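Long-range contact in phosphoribosylaminoimidazole-succinocarboxamide synthase (Thermotoga maritima, PDB 1KUT), which catalyses the ATP-dependent joining of L-aspartate to the imidazole carboxylate intermediate (CAIR) in de novo purine biosynthesis, yielding SAICAR: residues Leu82-Arg87 with Pro109-Phe114. Sequence-based numbering, arbitrary orientation.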
loop_
_atom_site.group_PDB
_atom_site.type_symbol
_atom_site.label_atom_id
_atom_site.label_comp_id
_atom_site.label_asym_id
_atom_site.label_seq_id
_atom_site.Cartn_x
_atom_site.Cartn_y
_atom_site.Cartn_z
ATOM N N LEU B 82 13.313 -3.775 -0.331
ATOM C CA LEU B 82 11.953 -4.199 -0.069
ATOM C C LEU B 82 11.801 -5.249 1.020
ATOM O O LEU B 82 12.706 -6.043 1.268
ATOM C CB LEU B 82 11.393 -4.745 -1.384
ATOM C CG LEU B 82 10.215 -4.121 -2.120
ATOM C CD1 LEU B 82 10.244 -2.587 -2.081
ATOM C CD2 LEU B 82 10.267 -4.657 -3.542
ATOM N N GLU B 83 10.643 -5.233 1.667
ATOM C CA GLU B 83 10.291 -6.197 2.698
ATOM C C GLU B 83 8.973 -6.773 2.189
ATOM O O GLU B 83 8.003 -6.055 2.032
ATOM C CB GLU B 83 10.107 -5.507 4.048
ATOM C CG GLU B 83 11.419 -5.111 4.700
ATOM C CD GLU B 83 11.253 -4.623 6.138
ATOM O OE1 GLU B 83 10.406 -5.178 6.873
ATOM O OE2 GLU B 83 11.987 -3.691 6.545
ATOM N N VAL B 84 8.955 -8.064 1.885
ATOM C CA VAL B 84 7.761 -8.709 1.362
ATOM C C VAL B 84 7.142 -9.539 2.483
ATOM O O VAL B 84 7.751 -10.494 2.975
ATOM C CB VAL B 84 8.099 -9.647 0.173
ATOM C CG1 VAL B 84 6.805 -10.084 -0.517
ATOM C CG2 VAL B 84 9.044 -8.956 -0.802
ATOM N N VAL B 85 5.920 -9.187 2.863
ATOM C CA VAL B 85 5.239 -9.868 3.938
ATOM C C VAL B 85 4.087 -10.725 3.446
ATOM O O VAL B 85 3.279 -10.288 2.617
ATOM C CB VAL B 85 4.691 -8.837 4.945
ATOM C CG1 VAL B 85 3.956 -9.536 6.081
ATOM C CG2 VAL B 85 5.837 -7.982 5.479
ATOM N N VAL B 86 4.019 -11.956 3.948
ATOM C CA VAL B 86 2.931 -12.839 3.592
ATOM C C VAL B 86 2.140 -13.085 4.866
ATOM O O VAL B 86 2.711 -13.428 5.918
ATOM C CB VAL B 86 3.433 -14.177 3.032
ATOM C CG1 VAL B 86 2.249 -15.059 2.673
ATOM C CG2 VAL B 86 4.280 -13.936 1.793
ATOM N N ARG B 87 0.829 -12.890 4.798
ATOM C CA ARG B 87 0.005 -13.111 5.969
ATOM C C ARG B 87 -0.924 -14.280 5.729
ATOM O O ARG B 87 -1.540 -14.385 4.672
ATOM C CB ARG B 87 -0.818 -11.862 6.291
ATOM C CG ARG B 87 0.033 -10.653 6.635
ATOM C CD ARG B 87 -0.802 -9.407 6.734
ATOM N NE ARG B 87 0.047 -8.222 6.775
ATOM C CZ ARG B 87 0.780 -7.853 7.821
ATOM N NH1 ARG B 87 0.767 -8.575 8.931
ATOM N NH2 ARG B 87 1.536 -6.763 7.745
ATOM N N PRO B 109 -3.630 -16.582 1.310
ATOM C CA PRO B 109 -2.423 -15.873 1.737
ATOM C C PRO B 109 -2.328 -14.462 1.148
ATOM O O PRO B 109 -2.441 -14.262 -0.068
ATOM C CB PRO B 109 -1.294 -16.777 1.241
ATOM C CG PRO B 109 -1.941 -18.150 1.193
ATOM C CD PRO B 109 -3.286 -17.830 0.606
ATOM N N LEU B 110 -2.103 -13.488 2.016
ATOM C CA LEU B 110 -1.975 -12.106 1.580
ATOM C C LEU B 110 -0.510 -11.663 1.529
ATOM O O LEU B 110 0.239 -11.832 2.505
ATOM C CB LEU B 110 -2.763 -11.202 2.518
ATOM C CG LEU B 110 -2.643 -9.706 2.258
ATOM C CD1 LEU B 110 -3.296 -9.327 0.932
ATOM C CD2 LEU B 110 -3.281 -8.984 3.407
ATOM N N VAL B 111 -0.111 -11.118 0.378
ATOM C CA VAL B 111 1.242 -10.619 0.160
ATOM C C VAL B 111 1.229 -9.094 0.129
ATOM O O VAL B 111 0.471 -8.512 -0.634
ATOM C CB VAL B 111 1.809 -11.076 -1.192
ATOM C CG1 VAL B 111 3.280 -10.710 -1.275
ATOM C CG2 VAL B 111 1.605 -12.565 -1.373
ATOM N N GLU B 112 2.082 -8.464 0.943
ATOM C CA GLU B 112 2.196 -7.007 1.027
ATOM C C GLU B 112 3.642 -6.553 0.821
ATOM O O GLU B 112 4.575 -7.177 1.334
ATOM C CB GLU B 112 1.785 -6.500 2.413
ATOM C CG GLU B 112 0.330 -6.652 2.796
ATOM C CD GLU B 112 -0.017 -5.856 4.063
ATOM O OE1 GLU B 112 0.427 -6.228 5.178
ATOM O OE2 GLU B 112 -0.730 -4.843 3.934
ATOM N N PHE B 113 3.836 -5.452 0.102
ATOM C CA PHE B 113 5.183 -4.930 -0.082
ATOM C C PHE B 113 5.384 -3.663 0.741
ATOM O O PHE B 113 4.488 -2.838 0.889
ATOM C CB PHE B 113 5.478 -4.612 -1.547
ATOM C CG PHE B 113 5.628 -5.820 -2.417
ATOM C CD1 PHE B 113 4.507 -6.491 -2.905
ATOM C CD2 PHE B 113 6.900 -6.291 -2.764
ATOM C CE1 PHE B 113 4.651 -7.612 -3.730
ATOM C CE2 PHE B 113 7.049 -7.413 -3.589
ATOM C CZ PHE B 113 5.924 -8.075 -4.073
ATOM N N PHE B 114 6.587 -3.519 1.268
ATOM C CA PHE B 114 6.960 -2.360 2.060
ATOM C C PHE B 114 8.339 -1.901 1.618
ATOM O O PHE B 114 9.282 -2.692 1.543
ATOM C CB PHE B 114 7.028 -2.725 3.537
ATOM C CG PHE B 114 5.700 -2.985 4.153
ATOM C CD1 PHE B 114 4.974 -1.947 4.732
ATOM C CD2 PHE B 114 5.169 -4.278 4.170
ATOM C CE1 PHE B 114 3.737 -2.189 5.327
ATOM C CE2 PHE B 114 3.926 -4.534 4.761
ATOM C CZ PHE B 114 3.210 -3.487 5.345
#
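Arg-87 holds Glu-112 side-on, and both donors converge on one oxygen: NE lies 2.6 Å from Glu-112 OE1 and NH2 2.8 Å from the same atom. OE1 stays close to the guanidinium plane, yet the carboxylate is turned 69° against it; NE meets OE1 from above the carboxylate plane, NH2 nearly along the C-O axis. With CG beside the backbone N (chi1 -63°) and the chain extended as far as NE, the arginine rises from the sheet and leans back toward Val-85, whose CG1 packs against one face of the guanidinium, 3.9 Å from its plane and over its centre. Glu-112 OE2 forms a salt bridge with Arg-97. Next along this face, Val-85 CG2 touches Phe-114 CD2 at 4.0 Å, and Glu-83 O lies at the edge of that ring. The two segments are antiparallel neighbours in the larger antiparallel sheet of the chain, their backbones joined by six hydrogen bonds from Glu-83/Phe-114 to Arg-87/Leu-110; strand 164-175 flanks 82-87, and strand 124-125 pairs with 109-114. On the other face, which helix 138-160 covers at Val-86 and Val-111, the packing is apolar. Val-84 CG1 stands over the Phe-113 ring in a CH-pi contact, 4.3 Å from its centroid, and also meets Val-111 CG1 at 3.7 Å. Leu-82 CD2 approaches Phe-113 CD2 obliquely, at 3.8 Å.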